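Local coordinates for protein Co-type Nitrile Hydratase beta subunit (Pseudomonas putida, PDB 3QYH) that forms, with its alpha-subunit partner, a cobalt-dependent nitrile hydratase, an enzyme that probably hydrates nitriles to the corresponding amides, at residues Q183-L195 and D205-E217. Numbering follows the deposited sequence.
Sequences QHVYTVSFTSVEL and DTIRVDLWDDYLE
Tyr-186 and Leu-211 form a hydrogen-bonded pair near one end of two antiparallel strands, 183-191 and 206-212, in the SH3-like barrel of the C-terminal region, and the 3-10 turn after the second strand illustrates how side chains can fasten an antiparallel strand pair at the end away from its connection. Gln-183 can be followed outward from CB. Its CG, set between backbone N and carbonyl carbon (chi1 62°), meets the edge of the Trp-212 ring at CD1, 3.6 Å away. Beyond it the chain runs extended to an amide standing nearly upright, at 84°, to the Asp-214 carboxylate. OE1 accepts from Asp-214 N at 2.8 Å, while NE2 bonds weakly to Asp-214 OD1 and also hydrogen-bonds Thr-170 OG1. Replacing Gln-183 by alanine would remove everything past CB and would probably leave Asp-214 N without this acceptor, with a gap beside Trp-212 CD1. Over one face of that indole, Val-185 CG2 makes a CH-pi contact, 3.5 Å from the centroid of the five-membered ring, with Trp-212 NE1 tied to Val-169 O. On the sheet face that carries Tyr-186, Val-188 CG2 and Phe-190 CZ both meet Leu-211 CD1, Phe-190 CE1 lies by Val-209 CG2, and Leu-216 CD1 from beyond the turn reaches Tyr-186 CD1. At the far end Leu-195 CD1 presses on Ile-207 CB. Beyond strand 206-212 the sheet continues into a parallel strand of the neighbouring subunit. Two short hydroxyl-to-carboxylate bonds close the contact: Thr-187 OG1 donates to Asp-210 OD2 from above the carboxylate plane; Asp-213 of the 3-10 turn, also salt-bridged to Arg-130, receives Tyr-186 OH on the anti side of OD2, at 2.6 Å.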
loop_
_atom_site.group_PDB
_atom_site.type_symbol
_atom_site.label_atom_id
_atom_site.label_comp_id
_atom_site.label_asym_id
_atom_site.label_seq_id
_atom_site.Cartn_x
_atom_site.Cartn_y
_atom_site.Cartn_z
ATOM N N GLN B 183 -19.727 -0.556 5.328
ATOM C CA GLN B 183 -19.826 -0.233 6.744
ATOM C C GLN B 183 -18.690 0.720 7.062
ATOM O O GLN B 183 -17.817 0.968 6.218
ATOM C CB GLN B 183 -19.741 -1.507 7.609
ATOM C CG GLN B 183 -18.409 -2.268 7.465
ATOM C CD GLN B 183 -18.333 -3.538 8.305
ATOM O OE1 GLN B 183 -18.681 -3.540 9.493
ATOM N NE2 GLN B 183 -17.871 -4.631 7.692
ATOM N N HIS B 184 -18.704 1.273 8.270
ATOM C CA HIS B 184 -17.677 2.200 8.679
ATOM C C HIS B 184 -16.307 1.556 8.879
ATOM O O HIS B 184 -16.192 0.384 9.288
ATOM C CB HIS B 184 -18.104 2.943 9.945
ATOM C CG HIS B 184 -19.112 4.019 9.691
ATOM N ND1 HIS B 184 -18.788 5.357 9.694
ATOM C CD2 HIS B 184 -20.428 3.947 9.378
ATOM C CE1 HIS B 184 -19.873 6.069 9.431
ATOM N NE2 HIS B 184 -20.877 5.238 9.228
ATOM N N VAL B 185 -15.278 2.344 8.586
ATOM C CA VAL B 185 -13.893 1.973 8.855
ATOM C C VAL B 185 -13.330 3.001 9.816
ATOM O O VAL B 185 -13.526 4.215 9.630
ATOM C CB VAL B 185 -13.060 1.967 7.551
ATOM C CG1 VAL B 185 -11.575 1.833 7.861
ATOM C CG2 VAL B 185 -13.535 0.848 6.625
ATOM N N TYR B 186 -12.653 2.538 10.857
ATOM C CA TYR B 186 -12.089 3.438 11.856
ATOM C C TYR B 186 -10.588 3.229 11.907
ATOM O O TYR B 186 -10.111 2.105 11.728
ATOM C CB TYR B 186 -12.648 3.119 13.249
ATOM C CG TYR B 186 -14.163 3.006 13.345
ATOM C CD1 TYR B 186 -14.814 1.794 13.125
ATOM C CD2 TYR B 186 -14.942 4.115 13.687
ATOM C CE1 TYR B 186 -16.193 1.696 13.217
ATOM C CE2 TYR B 186 -16.318 4.021 13.790
ATOM C CZ TYR B 186 -16.939 2.822 13.560
ATOM O OH TYR B 186 -18.301 2.709 13.652
ATOM N N THR B 187 -9.832 4.286 12.172
ATOM C CA THR B 187 -8.473 4.077 12.674
ATOM C C THR B 187 -8.525 3.839 14.181
ATOM O O THR B 187 -9.123 4.630 14.925
ATOM C CB THR B 187 -7.528 5.255 12.394
ATOM O OG1 THR B 187 -7.416 5.447 10.984
ATOM C CG2 THR B 187 -6.119 4.948 12.953
ATOM N N VAL B 188 -7.911 2.744 14.623
ATOM C CA VAL B 188 -7.910 2.391 16.033
ATOM C C VAL B 188 -6.487 2.430 16.541
ATOM O O VAL B 188 -5.600 1.879 15.900
ATOM C CB VAL B 188 -8.476 0.993 16.257
ATOM C CG1 VAL B 188 -8.375 0.607 17.743
ATOM C CG2 VAL B 188 -9.915 0.905 15.756
ATOM N N SER B 189 -6.264 3.074 17.691
ATOM C CA SER B 189 -4.917 3.240 18.228
ATOM C C SER B 189 -4.670 2.237 19.374
ATOM O O SER B 189 -5.472 2.118 20.292
ATOM C CB SER B 189 -4.712 4.680 18.722
ATOM O OG SER B 189 -3.451 4.857 19.309
ATOM N N PHE B 190 -3.550 1.526 19.297
ATOM C CA PHE B 190 -3.165 0.526 20.295
ATOM C C PHE B 190 -1.844 0.949 20.894
ATOM O O PHE B 190 -0.961 1.389 20.176
ATOM C CB PHE B 190 -2.955 -0.845 19.631
ATOM C CG PHE B 190 -4.182 -1.404 18.977
ATOM C CD1 PHE B 190 -4.418 -1.190 17.627
ATOM C CD2 PHE B 190 -5.084 -2.177 19.694
ATOM C CE1 PHE B 190 -5.549 -1.712 17.002
ATOM C CE2 PHE B 190 -6.232 -2.693 19.084
ATOM C CZ PHE B 190 -6.456 -2.475 17.735
ATOM N N THR B 191 -1.677 0.791 22.201
ATOM C CA THR B 191 -0.378 1.067 22.798
ATOM C C THR B 191 0.566 -0.074 22.497
ATOM O O THR B 191 0.146 -1.212 22.315
ATOM C CB THR B 191 -0.439 1.182 24.338
ATOM O OG1 THR B 191 -0.882 -0.077 24.871
ATOM C CG2 THR B 191 -1.405 2.282 24.765
ATOM N N SER B 192 1.851 0.235 22.480
ATOM C CA SER B 192 2.877 -0.776 22.279
ATOM C C SER B 192 2.758 -1.907 23.322
ATOM O O SER B 192 2.934 -3.088 23.008
ATOM C CB SER B 192 4.251 -0.112 22.344
ATOM O OG SER B 192 5.295 -1.046 22.161
ATOM N N VAL B 193 2.458 -1.549 24.567
ATOM C CA VAL B 193 2.357 -2.554 25.625
ATOM C C VAL B 193 1.176 -3.473 25.399
ATOM O O VAL B 193 1.268 -4.676 25.598
ATOM C CB VAL B 193 2.282 -1.911 27.032
ATOM C CG1 VAL B 193 2.065 -2.975 28.105
ATOM C CG2 VAL B 193 3.563 -1.157 27.326
ATOM N N GLU B 194 0.055 -2.919 24.975
ATOM C CA GLU B 194 -1.111 -3.750 24.693
ATOM C C GLU B 194 -0.805 -4.778 23.602
ATOM O O GLU B 194 -1.197 -5.944 23.704
ATOM C CB GLU B 194 -2.304 -2.898 24.263
ATOM C CG GLU B 194 -3.503 -3.721 23.781
ATOM C CD GLU B 194 -4.274 -4.393 24.938
ATOM O OE1 GLU B 194 -3.987 -4.107 26.120
ATOM O OE2 GLU B 194 -5.177 -5.202 24.669
ATOM N N LEU B 195 -0.125 -4.361 22.540
ATOM C CA LEU B 195 0.144 -5.311 21.453
ATOM C C LEU B 195 1.218 -6.348 21.794
ATOM O O LEU B 195 1.057 -7.507 21.492
ATOM C CB LEU B 195 0.522 -4.599 20.157
ATOM C CG LEU B 195 -0.492 -3.624 19.567
ATOM C CD1 LEU B 195 0.087 -3.126 18.269
ATOM C CD2 LEU B 195 -1.841 -4.295 19.349
ATOM N N ASP B 205 5.355 4.584 22.330
ATOM C CA ASP B 205 4.922 4.189 20.983
ATOM C C ASP B 205 3.513 3.618 20.820
ATOM O O ASP B 205 3.017 2.870 21.669
ATOM C CB ASP B 205 5.987 3.307 20.363
ATOM C CG ASP B 205 7.338 3.988 20.372
ATOM O OD1 ASP B 205 7.380 5.218 20.668
ATOM O OD2 ASP B 205 8.345 3.316 20.103
ATOM N N THR B 206 2.854 4.017 19.732
ATOM C CA THR B 206 1.512 3.547 19.441
ATOM C C THR B 206 1.421 3.042 17.999
ATOM O O THR B 206 2.196 3.457 17.123
ATOM C CB THR B 206 0.422 4.633 19.701
ATOM O OG1 THR B 206 0.620 5.746 18.826
ATOM C CG2 THR B 206 0.471 5.113 21.140
ATOM N N ILE B 207 0.477 2.134 17.779
ATOM C CA ILE B 207 0.271 1.513 16.480
ATOM C C ILE B 207 -1.162 1.766 16.106
ATOM O O ILE B 207 -2.072 1.448 16.878
ATOM C CB ILE B 207 0.511 -0.014 16.527
ATOM C CG1 ILE B 207 1.962 -0.329 16.892
ATOM C CG2 ILE B 207 0.191 -0.633 15.168
ATOM C CD1 ILE B 207 2.285 -0.182 18.400
ATOM N N ARG B 208 -1.367 2.382 14.950
ATOM C CA ARG B 208 -2.702 2.651 14.468
ATOM C C ARG B 208 -3.018 1.660 13.357
ATOM O O ARG B 208 -2.169 1.367 12.514
ATOM C CB ARG B 208 -2.825 4.117 14.013
ATOM C CG ARG B 208 -2.870 5.067 15.223
ATOM C CD ARG B 208 -2.895 6.550 14.889
ATOM N NE ARG B 208 -3.000 7.320 16.135
ATOM C CZ ARG B 208 -3.586 8.503 16.242
ATOM N NH1 ARG B 208 -4.127 9.086 15.176
ATOM N NH2 ARG B 208 -3.637 9.095 17.428
ATOM N N VAL B 209 -4.237 1.135 13.379
ATOM C CA VAL B 209 -4.670 0.150 12.392
ATOM C C VAL B 209 -6.070 0.499 11.905
ATOM O O VAL B 209 -6.929 0.886 12.702
ATOM C CB VAL B 209 -4.687 -1.284 13.012
ATOM C CG1 VAL B 209 -4.911 -2.346 11.932
ATOM C CG2 VAL B 209 -3.383 -1.570 13.784
ATOM N N ASP B 210 -6.330 0.328 10.609
ATOM C CA ASP B 210 -7.660 0.617 10.099
ATOM C C ASP B 210 -8.557 -0.617 10.061
ATOM O O ASP B 210 -8.243 -1.616 9.405
ATOM C CB ASP B 210 -7.585 1.305 8.726
ATOM C CG ASP B 210 -6.866 2.644 8.789
ATOM O OD1 ASP B 210 -6.468 3.163 7.721
ATOM O OD2 ASP B 210 -6.694 3.171 9.918
ATOM N N LEU B 211 -9.683 -0.535 10.760
ATOM C CA LEU B 211 -10.476 -1.720 11.039
ATOM C C LEU B 211 -11.945 -1.449 10.762
ATOM O O LEU B 211 -12.440 -0.354 11.042
ATOM C CB LEU B 211 -10.274 -2.140 12.492
ATOM C CG LEU B 211 -8.855 -2.632 12.789
ATOM C CD1 LEU B 211 -8.615 -2.709 14.280
ATOM C CD2 LEU B 211 -8.563 -4.006 12.120
ATOM N N TRP B 212 -12.630 -2.441 10.204
ATOM C CA TRP B 212 -14.032 -2.310 9.865
ATOM C C TRP B 212 -14.914 -2.469 11.101
ATOM O O TRP B 212 -14.544 -3.149 12.057
ATOM C CB TRP B 212 -14.414 -3.328 8.799
ATOM C CG TRP B 212 -14.060 -2.907 7.370
ATOM C CD1 TRP B 212 -14.930 -2.495 6.393
ATOM C CD2 TRP B 212 -12.753 -2.864 6.784
ATOM N NE1 TRP B 212 -14.239 -2.202 5.240
ATOM C CE2 TRP B 212 -12.903 -2.427 5.454
ATOM C CE3 TRP B 212 -11.471 -3.164 7.250
ATOM C CZ2 TRP B 212 -11.818 -2.276 4.593
ATOM C CZ3 TRP B 212 -10.401 -3.019 6.384
ATOM C CH2 TRP B 212 -10.582 -2.594 5.074
ATOM N N ASP B 213 -16.075 -1.829 11.076
ATOM C CA ASP B 213 -16.978 -1.760 12.227
ATOM C C ASP B 213 -17.250 -3.139 12.832
ATOM O O ASP B 213 -17.091 -3.329 14.041
ATOM C CB ASP B 213 -18.301 -1.086 11.822
ATOM C CG ASP B 213 -19.189 -0.782 13.009
ATOM O OD1 ASP B 213 -19.656 -1.740 13.638
ATOM O OD2 ASP B 213 -19.424 0.418 13.306
ATOM N N ASP B 214 -17.647 -4.107 12.011
ATOM C CA ASP B 214 -17.957 -5.416 12.579
ATOM C C ASP B 214 -16.738 -6.287 12.907
ATOM O O ASP B 214 -16.898 -7.453 13.236
ATOM C CB ASP B 214 -19.014 -6.184 11.761
ATOM C CG ASP B 214 -18.502 -6.654 10.414
ATOM O OD1 ASP B 214 -17.298 -6.485 10.113
ATOM O OD2 ASP B 214 -19.315 -7.195 9.640
ATOM N N TYR B 215 -15.532 -5.718 12.828
ATOM C CA TYR B 215 -14.330 -6.381 13.342
ATOM C C TYR B 215 -14.243 -6.126 14.843
ATOM O O TYR B 215 -13.402 -6.709 15.534
ATOM C CB TYR B 215 -13.066 -5.781 12.722
ATOM C CG TYR B 215 -12.728 -6.167 11.293
ATOM C CD1 TYR B 215 -13.584 -6.947 10.516
ATOM C CD2 TYR B 215 -11.542 -5.712 10.719
ATOM C CE1 TYR B 215 -13.234 -7.289 9.188
ATOM C CE2 TYR B 215 -11.192 -6.028 9.412
ATOM C CZ TYR B 215 -12.029 -6.813 8.650
ATOM O OH TYR B 215 -11.631 -7.086 7.344
ATOM N N LEU B 216 -15.097 -5.238 15.345
ATOM C CA LEU B 216 -14.926 -4.693 16.696
ATOM C C LEU B 216 -16.107 -4.961 17.623
ATOM O O LEU B 216 -17.213 -5.255 17.163
ATOM C CB LEU B 216 -14.685 -3.181 16.631
ATOM C CG LEU B 216 -13.601 -2.688 15.676
ATOM C CD1 LEU B 216 -13.632 -1.174 15.573
ATOM C CD2 LEU B 216 -12.217 -3.175 16.120
ATOM N N GLU B 217 -15.855 -4.842 18.931
ATOM C CA GLU B 217 -16.913 -4.818 19.944
ATOM C C GLU B 217 -16.487 -3.808 20.989
ATOM O O GLU B 217 -15.300 -3.516 21.098
ATOM C CB GLU B 217 -17.073 -6.183 20.613
ATOM C CG GLU B 217 -15.933 -6.543 21.541
ATOM C CD GLU B 217 -16.097 -7.928 22.185
ATOM O OE1 GLU B 217 -17.183 -8.543 22.070
ATOM O OE2 GLU B 217 -15.125 -8.399 22.804
#